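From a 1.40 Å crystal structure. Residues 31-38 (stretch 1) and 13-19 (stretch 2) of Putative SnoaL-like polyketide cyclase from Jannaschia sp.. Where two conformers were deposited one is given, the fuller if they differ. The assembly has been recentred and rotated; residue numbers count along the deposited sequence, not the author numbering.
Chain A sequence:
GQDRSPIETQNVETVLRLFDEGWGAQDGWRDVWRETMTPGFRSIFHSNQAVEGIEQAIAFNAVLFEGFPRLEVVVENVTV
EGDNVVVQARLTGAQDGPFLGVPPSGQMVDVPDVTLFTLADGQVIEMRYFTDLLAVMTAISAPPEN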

# COMPACT_ATOMS: atom_id res chain seq x y z
N ASP A 31 6.98 22.17 -10.24
CA ASP A 31 7.95 22.14 -11.31
C ASP A 31 8.78 20.87 -11.25
O ASP A 31 9.17 20.36 -12.30
CB ASP A 31 8.81 23.39 -11.29
CG ASP A 31 8.04 24.63 -11.72
OD1 ASP A 31 7.09 24.54 -12.56
OD2 ASP A 31 8.40 25.72 -11.23
N VAL A 32 8.98 20.31 -10.06
CA VAL A 32 9.68 19.03 -9.93
C VAL A 32 8.80 17.91 -10.54
O VAL A 32 9.26 17.04 -11.26
CB VAL A 32 10.06 18.67 -8.46
CG1 VAL A 32 10.66 17.24 -8.37
CG2 VAL A 32 11.04 19.71 -7.87
N TRP A 33 7.51 17.94 -10.23
CA TRP A 33 6.60 17.00 -10.87
C TRP A 33 6.63 17.14 -12.40
O TRP A 33 6.69 16.14 -13.12
CB TRP A 33 5.17 17.19 -10.35
CG TRP A 33 4.89 16.55 -9.02
CD1 TRP A 33 5.68 16.57 -7.92
CD2 TRP A 33 3.72 15.81 -8.65
NE1 TRP A 33 5.09 15.86 -6.89
CE2 TRP A 33 3.90 15.39 -7.31
CE3 TRP A 33 2.55 15.43 -9.32
CZ2 TRP A 33 2.94 14.64 -6.63
CZ3 TRP A 33 1.62 14.69 -8.65
CH2 TRP A 33 1.80 14.33 -7.32
N ARG A 34 6.61 18.37 -12.90
CA ARG A 34 6.61 18.58 -14.36
C ARG A 34 7.88 18.08 -15.04
O ARG A 34 7.83 17.64 -16.18
CB ARG A 34 6.36 20.04 -14.70
CG ARG A 34 4.97 20.50 -14.31
CD ARG A 34 4.72 21.94 -14.65
NE ARG A 34 3.38 22.35 -14.19
CZ ARG A 34 3.13 23.24 -13.23
NH1 ARG A 34 4.09 23.88 -12.58
NH2 ARG A 34 1.87 23.49 -12.90
N GLU A 35 9.01 18.12 -14.35
CA GLU A 35 10.25 17.56 -14.91
C GLU A 35 10.43 16.05 -14.74
O GLU A 35 11.20 15.43 -15.45
CB GLU A 35 11.47 18.30 -14.39
CG GLU A 35 11.83 18.18 -12.93
CD GLU A 35 12.98 19.15 -12.58
OE1 GLU A 35 14.04 19.06 -13.23
OE2 GLU A 35 12.82 20.03 -11.69
N THR A 36 9.67 15.46 -13.82
CA THR A 36 9.80 14.03 -13.47
C THR A 36 8.76 13.12 -14.15
O THR A 36 9.03 11.98 -14.51
CB THR A 36 9.65 13.93 -11.91
OG1 THR A 36 10.72 14.69 -11.32
CG2 THR A 36 9.78 12.49 -11.42
N MSE A 37 7.52 13.61 -14.18
CA MSE A 37 6.38 12.86 -14.74
C MSE A 37 6.23 13.17 -16.23
O MSE A 37 6.57 14.27 -16.69
CB MSE A 37 5.06 13.23 -14.04
CG MSE A 37 4.77 12.55 -12.71
SE MSE A 37 5.94 13.11 -11.20
CE MSE A 37 4.79 12.50 -9.73
N THR A 38 5.66 12.21 -16.96
CA THR A 38 5.27 12.42 -18.37
C THR A 38 3.95 13.19 -18.41
O THR A 38 3.22 13.28 -17.43
CB THR A 38 5.09 11.09 -19.09
OG1 THR A 38 4.04 10.33 -18.45
CG2 THR A 38 6.41 10.30 -19.08
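Stretch 2 13-19: ETVLRLF

Stretch 2 enters as the continuation of a helix that begins earlier in the chain, and it packs against the last turns of the helix in stretch 1, just before that chain leaves helical geometry at Met37. The two segments run in opposite senses: Thr14 has its CA 7.0 Å from the CA of Thr36, whereas further along Leu18 has its CA 7.3 Å from the CA of Trp33. These separations leave room for small and medium side chains to meet between the backbones. The contact is modest, burying 370 Å² over both sides, and no direct hydrogen bond crosses it; apolar packing, one salt bridge and two waters hold the segments together.

Glu13 lies out of reach of stretch 1, with its side chain exposed, as suits a charged residue. Its carbonyl still serves the helix, accepting a weak hydrogen bond from the backbone of Arg17. Thr14 makes the first contact. Its CA-to-CB bond points sideways, yet its CG2 methyl comes within 3.6 Å of CG2 of Thr36. Two short, branched side chains can thus touch through their methyl groups where the backbones are close. Thr36, whose CA-to-CB bond points toward stretch 2, also donates from OG1 to the carbonyl O of Val32, 2.8 Å away, so its hydroxyl is satisfied within its own helix even as its methyl packs across.

Water 1 joins the polar groups around this contact. It donates to Thr14 O at 2.9 Å and to Thr36 OG1 at 2.5 Å, and accepts a weak hydrogen bond from Arg17 NH1 at 3.2 Å. Val15 points away from stretch 1 and is buried elsewhere in the structure, while Leu16 is out of reach.

Arg17 points toward stretch 1 and spreads its long side chain along it. The guanidinium is well suited to this mixed surroundings, since its flat face tolerates apolar neighbours while its edge carries the polar N-H groups. Val32 CG1 lies over one face, and the closest approach of that residue is CG2 to Arg17 NH2 at 4.0 Å. Glu35 lies at the edge, near the guanidinium plane, and its OE2 forms a salt bridge with Arg17 NH2 at 3.5 Å, a rather long one. The CA-to-CB bond of Glu35 is directed sideways, but its extended chain brings the carboxylate nearer.

Leu18 is the apolar centre of the contact and has the largest covered area. Although its CA-to-CB bond points sideways, its branched end reaches in: CD2 lies 3.7 Å from Trp33 CD1, 4.2 Å from Val32 CG1 and 4.1 Å from Thr36 CG2, while CD1 meets CE of Met37, a selenomethionine, at 3.7 Å. Two methyls on one branch point let leucine fill such a pocket. Water 2 adds a polar link, donating to Leu18 O at 2.8 Å and accepting from Trp33 NE1 at 3.2 Å. Phe19 then carries the chain beyond reach of stretch 1.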

# COMPACT_ATOMS: atom_id res chain seq x y z
N GLU A 13 16.71 7.39 -7.76
CA GLU A 13 17.12 8.78 -7.56
C GLU A 13 16.03 9.75 -8.03
O GLU A 13 15.67 10.75 -7.35
CB GLU A 13 18.46 9.05 -8.24
CG GLU A 13 19.65 8.29 -7.59
CD GLU A 13 20.99 8.57 -8.27
OE1 GLU A 13 21.14 9.66 -8.84
OE2 GLU A 13 21.91 7.74 -8.14
N THR A 14 15.50 9.48 -9.20
CA THR A 14 14.43 10.31 -9.76
C THR A 14 13.19 10.31 -8.87
O THR A 14 12.64 11.38 -8.56
CB THR A 14 14.13 9.87 -11.19
OG1 THR A 14 15.28 10.16 -12.00
CG2 THR A 14 12.83 10.52 -11.78
N VAL A 15 12.75 9.13 -8.44
CA VAL A 15 11.57 9.06 -7.59
C VAL A 15 11.76 9.72 -6.23
O VAL A 15 10.87 10.41 -5.71
CB VAL A 15 11.13 7.59 -7.40
CG1 VAL A 15 10.23 7.47 -6.21
CG2 VAL A 15 10.51 7.07 -8.70
N LEU A 16 12.95 9.56 -5.65
CA LEU A 16 13.16 10.09 -4.31
C LEU A 16 13.09 11.64 -4.26
O LEU A 16 12.80 12.23 -3.20
CB LEU A 16 14.42 9.54 -3.64
CG LEU A 16 14.26 8.14 -3.07
CD1 LEU A 16 15.64 7.62 -2.57
CD2 LEU A 16 13.20 8.09 -1.97
N ARG A 17 13.34 12.30 -5.39
CA ARG A 17 13.18 13.75 -5.46
C ARG A 17 11.76 14.16 -5.11
O ARG A 17 11.55 15.23 -4.54
CB ARG A 17 13.53 14.29 -6.84
CG ARG A 17 14.94 14.08 -7.24
CD ARG A 17 15.31 14.78 -8.54
NE ARG A 17 15.14 16.24 -8.42
CZ ARG A 17 14.65 17.04 -9.37
NH1 ARG A 17 14.27 16.57 -10.55
NH2 ARG A 17 14.57 18.34 -9.13
N LEU A 18 10.79 13.28 -5.38
CA LEU A 18 9.40 13.58 -5.10
C LEU A 18 9.07 13.60 -3.61
O LEU A 18 8.01 14.06 -3.21
CB LEU A 18 8.49 12.57 -5.80
CG LEU A 18 8.62 12.51 -7.33
CD1 LEU A 18 7.86 11.36 -7.95
CD2 LEU A 18 8.18 13.90 -7.93
N PHE A 19 9.99 13.13 -2.79
CA PHE A 19 9.83 13.09 -1.36
C PHE A 19 10.63 14.21 -0.66
O PHE A 19 10.61 14.28 0.57
CB PHE A 19 10.19 11.72 -0.78
CG PHE A 19 9.23 10.65 -1.26
CD1 PHE A 19 9.40 10.05 -2.50
CD2 PHE A 19 8.10 10.38 -0.53
CE1 PHE A 19 8.47 9.13 -2.95
CE2 PHE A 19 7.17 9.43 -0.98
CZ PHE A 19 7.36 8.84 -2.20
O HOH W 1 12.81 13.70 -10.26
O HOH W 2 5.47 14.01 -4.28